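Local coordinates for ferric vibriobactin ABC transporter, periplasmic ferric vibriobactin-binding protein (Vibrio cholerae, PDB 3R5T) that binds the ferric complex of the siderophore vibriobactin in the periplasm and probably hands it to an ABC transporter for import, at residues P23-S28 with P43-A48; G35-I40 with Q128-A133; D156-P161 with Q191-V196; G163-V168 with A227-L232. All coordinates share one frame; numbering follows the deposited sequence.

Contact 1. Residues P23-S28 with P43-A48; sequences PKRILS and PVIASA
P43 meets K24 and I26 where the pairing begins. Its CB rests 3.4 Å from K24 O, its CD lies 3.6 Å from I26 CD1, and its carbonyl O takes the amide of I26 (N to O 2.9 Å). V44 follows, its CA-H directed at I26 O and its CG2 beside the same oxygen. That carbonyl also accepts the amide of I45, I45 N to I26 O being 2.8 Å, nearly straight at 168° and in the carbonyl plane. The I45 side chain then turns to R25. With CG1 between the backbone N and the carbonyl carbon (chi1 52°), CG1 sits 3.8 Å above the centre of the R25 guanidinium, and the two side chains cross at about a right angle; NH2 of R25 is held by E85 O. Between the I26-V44 and S28-S47 bridges the second strand has one residue more than the first, a beta bulge. A46 O accepts S28 N at 3.0 Å. S47 brings its CA-H to S28 O (CA to O 3.2 Å), and A48 N completes the pairing at 2.9 Å from S28 O. Both serine hydroxyls bond to T34 OG1. This is the beta-alpha-beta unit of strand 26-28, helix 31-39 and strand 44-49: the helix lies against S28 and V44, while strand 69-73 pairs beyond 44-49 and strand 89-93 beyond 26-28.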
loop_
_atom_site.group_PDB
_atom_site.type_symbol
_atom_site.label_atom_id
_atom_site.label_comp_id
_atom_site.label_asym_id
_atom_site.label_seq_id
_atom_site.Cartn_x
_atom_site.Cartn_y
_atom_site.Cartn_z
ATOM N N PRO A 23 -21.117 2.840 10.684
ATOM C CA PRO A 23 -20.271 4.019 10.866
ATOM C C PRO A 23 -20.561 5.135 9.863
ATOM O O PRO A 23 -20.658 4.901 8.654
ATOM C CB PRO A 23 -18.863 3.467 10.639
ATOM C CG PRO A 23 -18.962 2.041 11.062
ATOM C CD PRO A 23 -20.331 1.595 10.613
ATOM N N LYS A 24 -20.688 6.354 10.380
ATOM C CA LYS A 24 -20.865 7.523 9.528
ATOM C C LYS A 24 -19.764 8.583 9.741
ATOM O O LYS A 24 -19.668 9.552 8.985
ATOM C CB LYS A 24 -22.251 8.138 9.768
ATOM C CG LYS A 24 -23.404 7.178 9.439
ATOM C CD LYS A 24 -23.402 6.828 7.954
ATOM C CE LYS A 24 -24.309 5.630 7.613
ATOM N NZ LYS A 24 -25.727 5.841 8.011
ATOM N N ARG A 25 -18.928 8.398 10.760
ATOM C CA ARG A 25 -17.888 9.377 11.074
ATOM C C ARG A 25 -16.631 8.610 11.416
ATOM O O ARG A 25 -16.330 8.386 12.588
ATOM C CB ARG A 25 -18.292 10.279 12.256
ATOM C CG ARG A 25 -19.536 11.123 12.014
ATOM C CD ARG A 25 -19.187 12.542 11.570
ATOM N NE ARG A 25 -18.259 13.242 12.467
ATOM C CZ ARG A 25 -17.521 14.278 12.085
ATOM N NH1 ARG A 25 -17.635 14.735 10.847
ATOM N NH2 ARG A 25 -16.682 14.868 12.933
ATOM N N ILE A 26 -15.913 8.183 10.385
ATOM C CA ILE A 26 -14.775 7.287 10.576
ATOM C C ILE A 26 -13.476 8.081 10.732
ATOM O O ILE A 26 -13.201 8.974 9.942
ATOM C CB ILE A 26 -14.620 6.321 9.380
ATOM C CG1 ILE A 26 -15.910 5.523 9.141
ATOM C CG2 ILE A 26 -13.428 5.405 9.588
ATOM C CD1 ILE A 26 -16.013 4.906 7.754
ATOM N N LEU A 27 -12.690 7.723 11.744
ATOM C CA LEU A 27 -11.402 8.371 12.010
ATOM C C LEU A 27 -10.285 7.358 11.792
ATOM O O LEU A 27 -10.259 6.300 12.426
ATOM C CB LEU A 27 -11.352 8.912 13.453
ATOM C CG LEU A 27 -10.143 9.789 13.790
ATOM C CD1 LEU A 27 -10.521 10.876 14.768
ATOM C CD2 LEU A 27 -9.026 8.928 14.315
ATOM N N SER A 28 -9.364 7.677 10.890
ATOM C CA SER A 28 -8.259 6.767 10.639
ATOM C C SER A 28 -7.010 7.184 11.384
ATOM O O SER A 28 -6.583 8.349 11.292
ATOM C CB SER A 28 -7.939 6.697 9.150
ATOM O OG SER A 28 -6.785 5.899 8.962
ATOM N N PRO A 43 -17.012 7.147 4.718
ATOM C CA PRO A 43 -17.090 8.487 5.312
ATOM C C PRO A 43 -15.994 8.713 6.338
ATOM O O PRO A 43 -16.243 8.857 7.542
ATOM C CB PRO A 43 -18.470 8.494 5.964
ATOM C CG PRO A 43 -18.763 7.035 6.244
ATOM C CD PRO A 43 -18.126 6.276 5.138
ATOM N N VAL A 44 -14.757 8.718 5.846
ATOM C CA VAL A 44 -13.609 9.022 6.688
ATOM C C VAL A 44 -13.516 10.535 6.837
ATOM O O VAL A 44 -13.478 11.282 5.858
ATOM C CB VAL A 44 -12.276 8.379 6.176
ATOM C CG1 VAL A 44 -12.012 8.726 4.709
ATOM C CG2 VAL A 44 -11.113 8.785 7.091
ATOM N N ILE A 45 -13.540 10.981 8.076
ATOM C CA ILE A 45 -13.668 12.412 8.322
ATOM C C ILE A 45 -12.385 13.048 8.873
ATOM O O ILE A 45 -12.284 14.269 8.970
ATOM C CB ILE A 45 -14.947 12.743 9.161
ATOM C CG1 ILE A 45 -15.002 11.900 10.433
ATOM C CG2 ILE A 45 -16.195 12.489 8.329
ATOM C CD1 ILE A 45 -14.033 12.325 11.518
ATOM N N ALA A 46 -11.391 12.211 9.163
ATOM C CA ALA A 46 -10.132 12.687 9.717
ATOM C C ALA A 46 -9.126 11.560 9.617
ATOM O O ALA A 46 -9.497 10.389 9.678
ATOM C CB ALA A 46 -10.310 13.130 11.180
ATOM N N SER A 47 -7.863 11.908 9.420
ATOM C CA SER A 47 -6.813 10.904 9.309
ATOM C C SER A 47 -5.505 11.411 9.876
ATOM O O SER A 47 -5.106 12.550 9.615
ATOM C CB SER A 47 -6.601 10.507 7.844
ATOM O OG SER A 47 -5.483 9.647 7.712
ATOM N N ALA A 48 -4.835 10.550 10.638
ATOM C CA ALA A 48 -3.441 10.794 10.977
ATOM C C ALA A 48 -2.574 10.786 9.718
ATOM O O ALA A 48 -3.010 10.379 8.631
ATOM C CB ALA A 48 -2.938 9.765 12.010
#

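Contact 2. Residues G35-I40 with Q128-A133; sequences GTLLAI and QQLGLA. With MOH (methanol), chain D.
L130 drives its CD1 between T36 and L37, and each of those side chains crosses it at about a right angle. CD1 of L130 reaches T36 CG2 at 4.0 Å and L37 CD2 also at 4.0 Å, so one methyl meets two residues that are consecutive on the facing helix. T36 presents its methyl because CG2 is anti to the backbone N. I40 works one turn further on, just past the last helical residue. Its CG1 lies between the backbone N and the carbonyl carbon (chi1 65°), and CD1 ends 4.0 Å from G131 N and 4.2 Å from L130 CB. G131 therefore receives the isoleucine methyl on bare backbone. The whole contact is apolar and touches only lightly, with about 186 Å² buried. On another side of helix 123-134, Q129 OE1 accepts a bond from the hydroxyl of a methanol, probably from the crystallisation liquor, with O to OE1 at 2.7 Å; D117 N bonds to it too. The contact packs helix 31-39 against helix 123-134 within the first lobe of the two-lobed binding-protein fold. I40 also touches A140 of helix 137-155, while L38 and A39 pack on helix 272-286.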
loop_
_atom_site.group_PDB
_atom_site.type_symbol
_atom_site.label_atom_id
_atom_site.label_comp_id
_atom_site.label_asym_id
_atom_site.label_seq_id
_atom_site.Cartn_x
_atom_site.Cartn_y
_atom_site.Cartn_z
ATOM N N GLY A 35 -6.060 5.752 2.344
ATOM C CA GLY A 35 -6.221 5.624 0.910
ATOM C C GLY A 35 -7.310 4.626 0.507
ATOM O O GLY A 35 -8.071 4.876 -0.424
ATOM N N THR A 36 -7.401 3.516 1.232
ATOM C CA THR A 36 -8.393 2.505 0.910
ATOM C C THR A 36 -9.783 2.901 1.399
ATOM O O THR A 36 -10.787 2.617 0.729
ATOM C CB THR A 36 -7.917 1.117 1.379
ATOM O OG1 THR A 36 -6.745 0.776 0.620
ATOM C CG2 THR A 36 -8.992 0.050 1.129
ATOM N N LEU A 37 -9.847 3.591 2.537
ATOM C CA LEU A 37 -11.119 4.169 2.965
ATOM C C LEU A 37 -11.645 5.122 1.882
ATOM O O LEU A 37 -12.827 5.077 1.511
ATOM C CB LEU A 37 -10.996 4.878 4.319
ATOM C CG LEU A 37 -10.803 3.933 5.510
ATOM C CD1 LEU A 37 -10.278 4.693 6.701
ATOM C CD2 LEU A 37 -12.090 3.231 5.879
ATOM N N LEU A 38 -10.776 5.983 1.361
ATOM C CA LEU A 38 -11.194 6.867 0.267
ATOM C C LEU A 38 -11.607 6.098 -1.002
ATOM O O LEU A 38 -12.551 6.488 -1.703
ATOM C CB LEU A 38 -10.074 7.870 -0.043
ATOM C CG LEU A 38 -9.802 8.885 1.075
ATOM C CD1 LEU A 38 -8.486 9.610 0.866
ATOM C CD2 LEU A 38 -10.954 9.874 1.204
ATOM N N ALA A 39 -10.897 5.007 -1.277
ATOM C CA ALA A 39 -11.138 4.197 -2.463
ATOM C C ALA A 39 -12.569 3.665 -2.510
ATOM O O ALA A 39 -13.173 3.615 -3.576
ATOM C CB ALA A 39 -10.139 3.032 -2.503
ATOM N N ILE A 40 -13.102 3.273 -1.356
ATOM C CA ILE A 40 -14.460 2.731 -1.286
ATOM C C ILE A 40 -15.501 3.763 -0.880
ATOM O O ILE A 40 -16.640 3.406 -0.560
ATOM C CB ILE A 40 -14.554 1.494 -0.368
ATOM C CG1 ILE A 40 -14.263 1.865 1.092
ATOM C CG2 ILE A 40 -13.578 0.407 -0.851
ATOM C CD1 ILE A 40 -14.564 0.718 2.085
ATOM N N GLN A 128 -12.152 -4.930 1.045
ATOM C CA GLN A 128 -13.219 -5.849 1.424
ATOM C C GLN A 128 -13.388 -5.914 2.939
ATOM O O GLN A 128 -14.511 -5.900 3.458
ATOM C CB GLN A 128 -12.942 -7.236 0.853
ATOM C CG GLN A 128 -12.979 -7.285 -0.649
ATOM C CD GLN A 128 -12.902 -8.697 -1.170
ATOM O OE1 GLN A 128 -11.907 -9.093 -1.779
ATOM N NE2 GLN A 128 -13.950 -9.479 -0.913
ATOM N N GLN A 129 -12.264 -5.976 3.648
ATOM C CA GLN A 129 -12.297 -6.058 5.092
ATOM C C GLN A 129 -12.973 -4.803 5.651
ATOM O O GLN A 129 -13.839 -4.883 6.535
ATOM C CB GLN A 129 -10.877 -6.194 5.616
ATOM C CG GLN A 129 -10.798 -6.281 7.110
ATOM C CD GLN A 129 -9.425 -6.690 7.557
ATOM O OE1 GLN A 129 -8.417 -6.255 6.991
ATOM N NE2 GLN A 129 -9.371 -7.530 8.583
ATOM N N LEU A 130 -12.585 -3.644 5.130
ATOM C CA LEU A 130 -13.156 -2.371 5.568
ATOM C C LEU A 130 -14.602 -2.214 5.113
ATOM O O LEU A 130 -15.405 -1.593 5.815
ATOM C CB LEU A 130 -12.306 -1.202 5.075
ATOM C CG LEU A 130 -10.904 -1.185 5.683
ATOM C CD1 LEU A 130 -10.040 -0.110 5.016
ATOM C CD2 LEU A 130 -10.960 -1.026 7.207
ATOM N N GLY A 131 -14.949 -2.800 3.962
ATOM C CA GLY A 131 -16.331 -2.801 3.503
ATOM C C GLY A 131 -17.226 -3.478 4.519
ATOM O O GLY A 131 -18.320 -3.000 4.810
ATOM N N LEU A 132 -16.766 -4.600 5.064
ATOM C CA LEU A 132 -17.541 -5.339 6.065
ATOM C C LEU A 132 -17.658 -4.575 7.388
ATOM O O LEU A 132 -18.656 -4.713 8.090
ATOM C CB LEU A 132 -16.948 -6.743 6.280
ATOM C CG LEU A 132 -17.030 -7.649 5.045
ATOM C CD1 LEU A 132 -15.994 -8.778 5.081
ATOM C CD2 LEU A 132 -18.431 -8.227 4.901
ATOM N N ALA A 133 -16.667 -3.752 7.716
ATOM C CA ALA A 133 -16.732 -2.961 8.935
ATOM C C ALA A 133 -17.673 -1.764 8.794
ATOM O O ALA A 133 -18.218 -1.274 9.783
ATOM C CB ALA A 133 -15.328 -2.478 9.358
HETATM C C MOH D . -6.059 -8.128 9.500
HETATM O O MOH D . -6.321 -7.169 8.480
#

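Contact 3. Residues D156-P161 with Q191-V196; sequences DVLDLP and QSVGVV
G194, whose backbone is touched by L160, donates its N to Q191 O at 3.0 Å and so helps finish helix 185-192. With V195 N bonded to L190 O as well, this is a Schellman motif, and G194 is its C-prime residue, at a positive phi of 100°. The two leucines of the loop pack against this helix end through one methyl each. L160 CD1 comes 3.6 Å from G194 C and equally close to G194 O, and it also meets V195 CG2 at 3.7 Å; one methyl thus spans the peptide plane after the glycine and a valine branch. The L160 CB points toward the turn, and CG leaves it anti to the carbonyl carbon (chi1 -64°). L158 stands two residues earlier and crosses V193 obliquely, its CD1 3.7 Å from V193 O and 3.9 Å from V193 CB. V193 O therefore has both leucine methyls near it, L160 CD1 being 3.8 Å away. V193 itself is buried, and the V195 branch that meets L160, CG2, is the one anti to the carbonyl carbon. Neighbouring helices close round the site: V193 also packs on T151 and V154 of helix 137-155 and on L282 of helix 272-286, L160 leans on F286 of that last helix, and S192 O is bonded by R155 NH1. Further along, the V196 backbone is hydrogen-bonded to A165 of strand 165-169.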
loop_
_atom_site.group_PDB
_atom_site.type_symbol
_atom_site.label_atom_id
_atom_site.label_comp_id
_atom_site.label_asym_id
_atom_site.label_seq_id
_atom_site.Cartn_x
_atom_site.Cartn_y
_atom_site.Cartn_z
ATOM N N ASP A 156 -3.476 -8.037 -20.983
ATOM C CA ASP A 156 -3.524 -8.504 -22.372
ATOM C C ASP A 156 -2.772 -7.648 -23.388
ATOM O O ASP A 156 -2.572 -8.074 -24.525
ATOM C CB ASP A 156 -4.980 -8.634 -22.831
ATOM C CG ASP A 156 -5.667 -9.847 -22.257
ATOM O OD1 ASP A 156 -4.962 -10.773 -21.799
ATOM O OD2 ASP A 156 -6.921 -9.877 -22.288
ATOM N N VAL A 157 -2.385 -6.436 -23.006
ATOM C CA VAL A 157 -1.671 -5.557 -23.935
ATOM C C VAL A 157 -0.217 -5.264 -23.546
ATOM O O VAL A 157 0.544 -4.727 -24.354
ATOM C CB VAL A 157 -2.406 -4.210 -24.145
ATOM C CG1 VAL A 157 -3.825 -4.441 -24.651
ATOM C CG2 VAL A 157 -2.401 -3.389 -22.858
ATOM N N LEU A 158 0.182 -5.606 -22.327
ATOM C CA LEU A 158 1.566 -5.367 -21.934
ATOM C C LEU A 158 2.515 -6.359 -22.587
ATOM O O LEU A 158 2.240 -7.559 -22.658
ATOM C CB LEU A 158 1.744 -5.440 -20.414
ATOM C CG LEU A 158 0.968 -4.468 -19.527
ATOM C CD1 LEU A 158 1.321 -4.722 -18.078
ATOM C CD2 LEU A 158 1.252 -3.029 -19.911
ATOM N N ASP A 159 3.621 -5.836 -23.095
ATOM C CA ASP A 159 4.718 -6.671 -23.550
ATOM C C ASP A 159 5.848 -6.544 -22.537
ATOM O O ASP A 159 6.770 -5.752 -22.721
ATOM C CB ASP A 159 5.190 -6.240 -24.942
ATOM C CG ASP A 159 4.252 -6.695 -26.051
ATOM O OD1 ASP A 159 4.275 -6.077 -27.137
ATOM O OD2 ASP A 159 3.495 -7.669 -25.846
ATOM N N LEU A 160 5.753 -7.316 -21.459
ATOM C CA LEU A 160 6.739 -7.262 -20.391
ATOM C C LEU A 160 8.046 -7.918 -20.809
ATOM O O LEU A 160 8.060 -8.791 -21.682
ATOM C CB LEU A 160 6.201 -7.956 -19.142
ATOM C CG LEU A 160 4.971 -7.317 -18.494
ATOM C CD1 LEU A 160 4.329 -8.292 -17.507
ATOM C CD2 LEU A 160 5.344 -5.986 -17.818
ATOM N N PRO A 161 9.154 -7.506 -20.174
ATOM C CA PRO A 161 10.438 -8.158 -20.428
ATOM C C PRO A 161 10.325 -9.639 -20.105
ATOM O O PRO A 161 9.504 -10.026 -19.273
ATOM C CB PRO A 161 11.383 -7.465 -19.430
ATOM C CG PRO A 161 10.738 -6.159 -19.149
ATOM C CD PRO A 161 9.268 -6.449 -19.151
ATOM N N GLN A 191 1.753 -8.869 -10.182
ATOM C CA GLN A 191 1.350 -10.207 -10.613
ATOM C C GLN A 191 0.059 -10.150 -11.424
ATOM O O GLN A 191 -0.110 -10.901 -12.399
ATOM C CB GLN A 191 1.119 -11.115 -9.405
ATOM C CG GLN A 191 2.344 -11.477 -8.594
ATOM C CD GLN A 191 1.964 -12.120 -7.270
ATOM O OE1 GLN A 191 0.964 -12.843 -7.184
ATOM N NE2 GLN A 191 2.751 -11.850 -6.227
ATOM N N SER A 192 -0.861 -9.276 -11.001
ATOM C CA SER A 192 -2.185 -9.195 -11.630
ATOM C C SER A 192 -2.154 -8.731 -13.081
ATOM O O SER A 192 -3.089 -9.016 -13.834
ATOM C CB SER A 192 -3.152 -8.333 -10.813
ATOM O OG SER A 192 -2.882 -6.952 -10.962
ATOM N N VAL A 193 -1.096 -8.024 -13.476
ATOM C CA VAL A 193 -0.938 -7.660 -14.877
ATOM C C VAL A 193 0.122 -8.495 -15.596
ATOM O O VAL A 193 0.628 -8.091 -16.642
ATOM C CB VAL A 193 -0.668 -6.164 -15.055
ATOM C CG1 VAL A 193 -1.883 -5.359 -14.582
ATOM C CG2 VAL A 193 0.598 -5.743 -14.302
ATOM N N GLY A 194 0.460 -9.643 -15.012
ATOM C CA GLY A 194 1.276 -10.639 -15.690
ATOM C C GLY A 194 2.752 -10.683 -15.340
ATOM O O GLY A 194 3.504 -11.449 -15.946
ATOM N N VAL A 195 3.182 -9.856 -14.386
ATOM C CA VAL A 195 4.565 -9.911 -13.944
ATOM C C VAL A 195 4.785 -11.158 -13.101
ATOM O O VAL A 195 3.934 -11.521 -12.297
ATOM C CB VAL A 195 4.939 -8.669 -13.085
ATOM C CG1 VAL A 195 6.392 -8.756 -12.651
ATOM C CG2 VAL A 195 4.685 -7.396 -13.884
ATOM N N VAL A 196 5.929 -11.806 -13.296
ATOM C CA VAL A 196 6.312 -12.952 -12.482
ATOM C C VAL A 196 7.348 -12.462 -11.476
ATOM O O VAL A 196 8.405 -11.934 -11.863
ATOM C CB VAL A 196 6.880 -14.090 -13.343
ATOM C CG1 VAL A 196 7.294 -15.243 -12.459
ATOM C CG2 VAL A 196 5.856 -14.532 -14.408
#

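Contact 4. Residues G163-V168 with A227-L232; sequences GRANIV and AETTFL
N166 and T230 join across the parallel pair of strands 165-169 and 229-233, inside the mixed sheet of one lobe of this two-lobed binding-protein fold. From CB, on the sheet face shared with T230 and V168, the N166 side chain has CG between the backbone N and the carbonyl carbon (chi1 47°), 3.6 Å from T230 OG1. OD1 accepts the T230 hydroxyl (OG1 to OD1 2.7 Å) in the carbonyl plane, on a lone pair. ND2 turns back over A227 CB at 3.5 Å and donates to a water that in turn donates to A227 O; E198 OE1 holds ND2 too. The backbones bond in step, N166 N to T229 O, F231 N to N166 O and V168 N to F231 O (2.8 Å). On the face of N166, V168 CB lies beside L232 CD2; on the other, A165 CB touches the F231 ring at its edge, at CE2 (3.7 Å). Next to G163, a water links R164 NE to E228 OE1. That same OE1 also takes R164 N at 2.8 Å, with an N-H...O angle of 174°, the amide coming from above the carboxylate plane.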
loop_
_atom_site.group_PDB
_atom_site.type_symbol
_atom_site.label_atom_id
_atom_site.label_comp_id
_atom_site.label_asym_id
_atom_site.label_seq_id
_atom_site.Cartn_x
_atom_site.Cartn_y
_atom_site.Cartn_z
ATOM N N GLY A 163 11.137 -13.207 -18.445
ATOM C CA GLY A 163 11.623 -13.630 -17.143
ATOM C C GLY A 163 10.822 -13.065 -15.987
ATOM O O GLY A 163 9.598 -12.999 -16.050
ATOM N N ARG A 164 11.522 -12.652 -14.933
ATOM C CA ARG A 164 10.877 -12.235 -13.699
ATOM C C ARG A 164 11.320 -10.842 -13.287
ATOM O O ARG A 164 12.252 -10.282 -13.865
ATOM C CB ARG A 164 11.221 -13.205 -12.571
ATOM C CG ARG A 164 10.971 -14.668 -12.936
ATOM C CD ARG A 164 11.195 -15.562 -11.728
ATOM N NE ARG A 164 12.599 -15.614 -11.334
ATOM C CZ ARG A 164 13.005 -15.954 -10.115
ATOM N NH1 ARG A 164 14.296 -15.974 -9.824
ATOM N NH2 ARG A 164 12.112 -16.271 -9.186
ATOM N N ALA A 165 10.629 -10.301 -12.294
ATOM C CA ALA A 165 10.979 -8.995 -11.743
ATOM C C ALA A 165 11.022 -9.043 -10.233
ATOM O O ALA A 165 10.275 -9.786 -9.605
ATOM C CB ALA A 165 9.974 -7.939 -12.194
ATOM N N ASN A 166 11.888 -8.221 -9.641
ATOM C CA ASN A 166 11.810 -7.973 -8.204
ATOM C C ASN A 166 11.359 -6.537 -7.937
ATOM O O ASN A 166 11.355 -5.705 -8.838
ATOM C CB ASN A 166 13.139 -8.271 -7.482
ATOM C CG ASN A 166 14.328 -7.683 -8.180
ATOM O OD1 ASN A 166 14.349 -6.495 -8.511
ATOM N ND2 ASN A 166 15.349 -8.517 -8.412
ATOM N N ILE A 167 10.941 -6.279 -6.708
ATOM C CA ILE A 167 10.510 -4.957 -6.292
ATOM C C ILE A 167 11.327 -4.575 -5.081
ATOM O O ILE A 167 11.327 -5.280 -4.066
ATOM C CB ILE A 167 9.010 -4.935 -5.924
ATOM C CG1 ILE A 167 8.174 -5.417 -7.113
ATOM C CG2 ILE A 167 8.594 -3.528 -5.496
ATOM C CD1 ILE A 167 6.704 -5.676 -6.750
ATOM N N VAL A 168 12.030 -3.453 -5.172
ATOM C CA VAL A 168 13.019 -3.104 -4.170
ATOM C C VAL A 168 12.747 -1.730 -3.570
ATOM O O VAL A 168 12.383 -0.795 -4.278
ATOM C CB VAL A 168 14.431 -3.075 -4.810
ATOM C CG1 VAL A 168 15.487 -2.573 -3.822
ATOM C CG2 VAL A 168 14.810 -4.446 -5.370
ATOM N N ALA A 227 16.418 -11.594 -10.694
ATOM C CA ALA A 227 15.449 -11.194 -11.709
ATOM C C ALA A 227 16.050 -10.277 -12.773
ATOM O O ALA A 227 16.947 -9.460 -12.512
ATOM C CB ALA A 227 14.208 -10.561 -11.078
ATOM N N GLU A 228 15.518 -10.425 -13.977
ATOM C CA GLU A 228 15.960 -9.686 -15.143
ATOM C C GLU A 228 15.446 -8.253 -15.149
ATOM O O GLU A 228 15.915 -7.427 -15.931
ATOM C CB GLU A 228 15.485 -10.398 -16.409
ATOM C CG GLU A 228 16.059 -11.798 -16.585
ATOM C CD GLU A 228 15.143 -12.931 -16.112
ATOM O OE1 GLU A 228 14.348 -12.765 -15.153
ATOM O OE2 GLU A 228 15.235 -14.024 -16.717
ATOM N N THR A 229 14.479 -7.971 -14.281
ATOM C CA THR A 229 13.865 -6.654 -14.196
ATOM C C THR A 229 13.740 -6.258 -12.730
ATOM O O THR A 229 13.450 -7.096 -11.881
ATOM C CB THR A 229 12.480 -6.638 -14.875
ATOM O OG1 THR A 229 12.646 -6.889 -16.279
ATOM C CG2 THR A 229 11.783 -5.293 -14.681
ATOM N N THR A 230 13.998 -4.987 -12.432
ATOM C CA THR A 230 13.836 -4.464 -11.083
ATOM C C THR A 230 12.949 -3.231 -11.099
ATOM O O THR A 230 13.155 -2.326 -11.904
ATOM C CB THR A 230 15.196 -4.060 -10.455
ATOM O OG1 THR A 230 15.982 -5.231 -10.208
ATOM C CG2 THR A 230 14.981 -3.288 -9.125
ATOM N N PHE A 231 11.955 -3.208 -10.212
ATOM C CA PHE A 231 11.129 -2.035 -10.019
ATOM C C PHE A 231 11.462 -1.431 -8.660
ATOM O O PHE A 231 11.513 -2.150 -7.649
ATOM C CB PHE A 231 9.648 -2.415 -10.071
ATOM C CG PHE A 231 9.174 -2.851 -11.433
ATOM C CD1 PHE A 231 8.872 -1.903 -12.393
ATOM C CD2 PHE A 231 9.031 -4.202 -11.751
ATOM C CE1 PHE A 231 8.446 -2.286 -13.655
ATOM C CE2 PHE A 231 8.592 -4.592 -13.005
ATOM C CZ PHE A 231 8.302 -3.635 -13.960
ATOM N N LEU A 232 11.653 -0.115 -8.620
ATOM C CA LEU A 232 11.995 0.573 -7.374
ATOM C C LEU A 232 10.810 1.357 -6.813
ATOM O O LEU A 232 10.254 2.239 -7.477
ATOM C CB LEU A 232 13.189 1.505 -7.622
ATOM C CG LEU A 232 14.470 0.701 -7.906
ATOM C CD1 LEU A 232 15.452 1.500 -8.726
ATOM C CD2 LEU A 232 15.121 0.228 -6.606
HETATM O O HOH W 1 11.889 -9.578 -16.390
HETATM O O HOH W 2 14.880 -14.854 -12.665
HETATM O O HOH W 3 17.871 -8.307 -10.204
#

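How the contacts relate
From the N terminus, contact 1 closes the short beta-alpha-beta loop from strand 26-28 to strand 44-49. Contact 2 opens inside that loop, at the helix 31-39 end, and closes far later on helix 123-134, so contacts 1 and 2 cross; they also touch, P23 CG lying 3.6 Å from A133 O. Both belong to the first lobe. Contacts 3 and 4 follow in series and cross in turn. Contact 3 ties the loop after helix 137-155 to the end of helix 185-192, and contact 4 joins two strands of the second lobe's sheet; P161 CB meets T229 OG1 at 3.4 Å. Contacts 1 and 4 lie about 37 Å apart between centres, one in each lobe.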